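Local coordinates for N5-carboxyaminoimidazole ribonucleotide synthetase (Bacillus anthracis, PDB 3QFF), which catalyses the ATP-dependent carboxylation of aminoimidazole ribonucleotide with bicarbonate to N5-carboxyaminoimidazole ribonucleotide, a step of purine biosynthesis, at residues P149-T155 with E184-W190. Numbering follows the deposited sequence.
Sequences PSVLKTT and ECILEKW. With ADP (adenosine-5'-diphosphate), chain C.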
loop_
_atom_site.group_PDB
_atom_site.type_symbol
_atom_site.label_atom_id
_atom_site.label_comp_id
_atom_site.label_asym_id
_atom_site.label_seq_id
_atom_site.Cartn_x
_atom_site.Cartn_y
_atom_site.Cartn_z
ATOM N N PRO A 149 6.529 -43.593 10.787
ATOM C CA PRO A 149 7.119 -42.408 11.410
ATOM C C PRO A 149 6.105 -41.498 12.121
ATOM O O PRO A 149 4.898 -41.594 11.873
ATOM C CB PRO A 149 7.765 -41.682 10.232
ATOM C CG PRO A 149 6.963 -42.079 9.058
ATOM C CD PRO A 149 6.449 -43.459 9.321
ATOM N N SER A 150 6.616 -40.633 12.999
ATOM C CA SER A 150 5.796 -39.732 13.808
ATOM C C SER A 150 6.573 -38.484 14.178
ATOM O O SER A 150 7.788 -38.412 13.977
ATOM C CB SER A 150 5.317 -40.431 15.083
ATOM O OG SER A 150 4.303 -41.378 14.796
ATOM N N VAL A 151 5.863 -37.499 14.719
ATOM C CA VAL A 151 6.474 -36.255 15.152
ATOM C C VAL A 151 5.984 -35.885 16.556
ATOM O O VAL A 151 4.775 -35.811 16.806
ATOM C CB VAL A 151 6.166 -35.100 14.174
ATOM C CG1 VAL A 151 6.982 -33.879 14.525
ATOM C CG2 VAL A 151 6.436 -35.527 12.727
ATOM N N LEU A 152 6.933 -35.666 17.463
ATOM C CA LEU A 152 6.628 -35.180 18.795
ATOM C C LEU A 152 6.873 -33.686 18.839
ATOM O O LEU A 152 7.984 -33.241 18.594
ATOM C CB LEU A 152 7.499 -35.881 19.841
ATOM C CG LEU A 152 7.128 -35.643 21.308
ATOM C CD1 LEU A 152 5.792 -36.294 21.631
ATOM C CD2 LEU A 152 8.227 -36.199 22.200
ATOM N N LYS A 153 5.834 -32.916 19.142
ATOM C CA LYS A 153 5.957 -31.463 19.247
ATOM C C LYS A 153 5.460 -31.011 20.614
ATOM O O LYS A 153 4.568 -31.640 21.178
ATOM C CB LYS A 153 5.137 -30.758 18.157
ATOM C CG LYS A 153 5.036 -31.497 16.834
ATOM C CD LYS A 153 4.380 -30.620 15.765
ATOM C CE LYS A 153 3.888 -31.477 14.608
ATOM N NZ LYS A 153 2.833 -30.794 13.800
ATOM N N THR A 154 6.035 -29.931 21.144
ATOM C CA THR A 154 5.530 -29.337 22.383
ATOM C C THR A 154 4.178 -28.680 22.104
ATOM O O THR A 154 3.966 -28.143 21.020
ATOM C CB THR A 154 6.485 -28.275 22.970
ATOM O OG1 THR A 154 6.645 -27.201 22.034
ATOM C CG2 THR A 154 7.845 -28.877 23.300
ATOM N N THR A 155 3.270 -28.724 23.076
ATOM C CA THR A 155 1.929 -28.161 22.888
ATOM C C THR A 155 1.927 -26.632 22.869
ATOM O O THR A 155 1.063 -26.022 22.248
ATOM C CB THR A 155 0.926 -28.650 23.960
ATOM O OG1 THR A 155 1.465 -28.421 25.267
ATOM C CG2 THR A 155 0.614 -30.135 23.786
ATOM N N GLU A 184 5.078 -30.563 28.028
ATOM C CA GLU A 184 3.887 -31.225 27.529
ATOM C C GLU A 184 3.931 -31.219 26.007
ATOM O O GLU A 184 4.211 -30.185 25.384
ATOM C CB GLU A 184 2.630 -30.501 28.005
ATOM C CG GLU A 184 1.337 -31.146 27.507
ATOM C CD GLU A 184 0.101 -30.332 27.840
ATOM O OE1 GLU A 184 -0.648 -30.743 28.757
ATOM O OE2 GLU A 184 -0.118 -29.284 27.183
ATOM N N CYS A 185 3.637 -32.376 25.432
ATOM C CA CYS A 185 3.741 -32.606 24.003
ATOM C C CYS A 185 2.506 -33.245 23.370
ATOM O O CYS A 185 1.555 -33.669 24.042
ATOM C CB CYS A 185 4.966 -33.480 23.720
ATOM S SG CYS A 185 6.535 -32.656 24.078
ATOM N N ILE A 186 2.546 -33.293 22.046
ATOM C CA ILE A 186 1.613 -34.045 21.258
ATOM C C ILE A 186 2.451 -34.902 20.304
ATOM O O ILE A 186 3.477 -34.449 19.807
ATOM C CB ILE A 186 0.649 -33.077 20.489
ATOM C CG1 ILE A 186 -0.505 -33.822 19.844
ATOM C CG2 ILE A 186 1.391 -32.215 19.444
ATOM C CD1 ILE A 186 -1.414 -32.881 19.041
ATOM N N LEU A 187 2.029 -36.138 20.077
ATOM C CA LEU A 187 2.623 -36.953 19.027
ATOM C C LEU A 187 1.626 -37.100 17.887
ATOM O O LEU A 187 0.476 -37.474 18.116
ATOM C CB LEU A 187 3.027 -38.335 19.544
ATOM C CG LEU A 187 3.843 -39.212 18.571
ATOM C CD1 LEU A 187 5.311 -38.878 18.677
ATOM C CD2 LEU A 187 3.629 -40.696 18.842
ATOM N N GLU A 188 2.081 -36.811 16.668
ATOM C CA GLU A 188 1.244 -36.895 15.470
ATOM C C GLU A 188 1.767 -37.934 14.487
ATOM O O GLU A 188 2.984 -38.059 14.310
ATOM C CB GLU A 188 1.224 -35.559 14.740
ATOM C CG GLU A 188 0.689 -34.377 15.525
ATOM C CD GLU A 188 0.725 -33.097 14.706
ATOM O OE1 GLU A 188 0.589 -32.009 15.301
ATOM O OE2 GLU A 188 0.912 -33.175 13.468
ATOM N N LYS A 189 0.854 -38.650 13.835
ATOM C CA LYS A 189 1.211 -39.496 12.695
ATOM C C LYS A 189 1.852 -38.661 11.603
ATOM O O LYS A 189 1.408 -37.551 11.315
ATOM C CB LYS A 189 -0.011 -40.214 12.123
ATOM C CG LYS A 189 -0.069 -41.700 12.405
ATOM C CD LYS A 189 -1.308 -42.321 11.775
ATOM C CE LYS A 189 -1.676 -43.644 12.441
ATOM N NZ LYS A 189 -3.153 -43.804 12.564
ATOM N N TRP A 190 2.912 -39.200 11.013
ATOM C CA TRP A 190 3.562 -38.577 9.871
ATOM C C TRP A 190 2.603 -38.567 8.691
ATOM O O TRP A 190 2.056 -39.607 8.313
ATOM C CB TRP A 190 4.835 -39.341 9.505
ATOM C CG TRP A 190 5.601 -38.765 8.352
ATOM C CD1 TRP A 190 5.534 -39.154 7.035
ATOM C CD2 TRP A 190 6.564 -37.706 8.409
ATOM N NE1 TRP A 190 6.391 -38.393 6.274
ATOM C CE2 TRP A 190 7.040 -37.499 7.091
ATOM C CE3 TRP A 190 7.072 -36.910 9.447
ATOM C CZ2 TRP A 190 7.995 -36.523 6.780
ATOM C CZ3 TRP A 190 8.026 -35.940 9.139
ATOM C CH2 TRP A 190 8.476 -35.756 7.814
HETATM P PB ADP C . 5.889 -24.940 13.714
HETATM O O1B ADP C . 7.257 -24.838 14.347
HETATM O O2B ADP C . 4.775 -24.512 14.645
HETATM O O3B ADP C . 5.823 -24.333 12.333
HETATM P PA ADP C . 4.674 -27.294 12.495
HETATM O O1A ADP C . 4.159 -26.330 11.446
HETATM O O2A ADP C . 3.707 -28.142 13.288
HETATM O O3A ADP C . 5.669 -26.539 13.530
HETATM O "O5'" ADP C . 5.666 -28.326 11.763
HETATM C "C5'" ADP C . 6.883 -27.857 11.186
HETATM C "C4'" ADP C . 7.175 -28.644 9.918
HETATM O "O4'" ADP C . 7.268 -30.034 10.237
HETATM C "C3'" ADP C . 6.062 -28.506 8.892
HETATM O "O3'" ADP C . 6.366 -27.487 7.934
HETATM C "C2'" ADP C . 5.969 -29.878 8.254
HETATM O "O2'" ADP C . 6.754 -29.912 7.059
HETATM C "C1'" ADP C . 6.579 -30.832 9.269
HETATM N N9 ADP C . 5.508 -31.629 9.930
HETATM C C8 ADP C . 4.864 -31.299 11.071
HETATM N N7 ADP C . 3.945 -32.238 11.407
HETATM C C5 ADP C . 3.990 -33.201 10.472
HETATM C C6 ADP C . 3.281 -34.483 10.223
HETATM N N6 ADP C . 2.318 -34.931 11.067
HETATM N N1 ADP C . 3.634 -35.188 9.119
HETATM C C2 ADP C . 4.586 -34.759 8.268
HETATM N N3 ADP C . 5.264 -33.610 8.436
HETATM C C4 ADP C . 5.021 -32.801 9.500
#
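Strands 150-154 and 185-189 run antiparallel as the two inner strands of a four-stranded sheet. Paired backbone hydrogen bonds join Val151 to Glu188 and Lys153 to Ile186. On the face carrying Leu152 and Leu187, Leu187 CD1 lies 3.9 Å from Leu152 CB, while Leu152 CD1 reaches Cys185 CB (3.6 Å); helix 173-182 covers Leu152 and Cys185. The face bearing Val151, Lys153 and Glu188 forms one wall of the nucleotide cleft of the ATP-grasp fold. The adenine fills a hollow floored by the Val151 CG2 methyl (4.1 Å from ADP C5) and flanked by Trp190, one ring face under ADP C2; Trp190 CE3, on the ring edge, lies 3.6 Å from Val151 CG2. Lys153 NZ, salt-bridged to Glu188 OE1 (3.0 Å), hydrogen-bonds ADP N7 (3.0 Å) and ADP O2A (2.8 Å), and Lys189 O accepts a hydrogen bond from ADP N6 (2.8 Å). Pro149, after a cis peptide, sets CG against Trp190 CB (3.5 Å); at the far end Thr155 OG1 donates to Glu184 OE2 (2.6 Å).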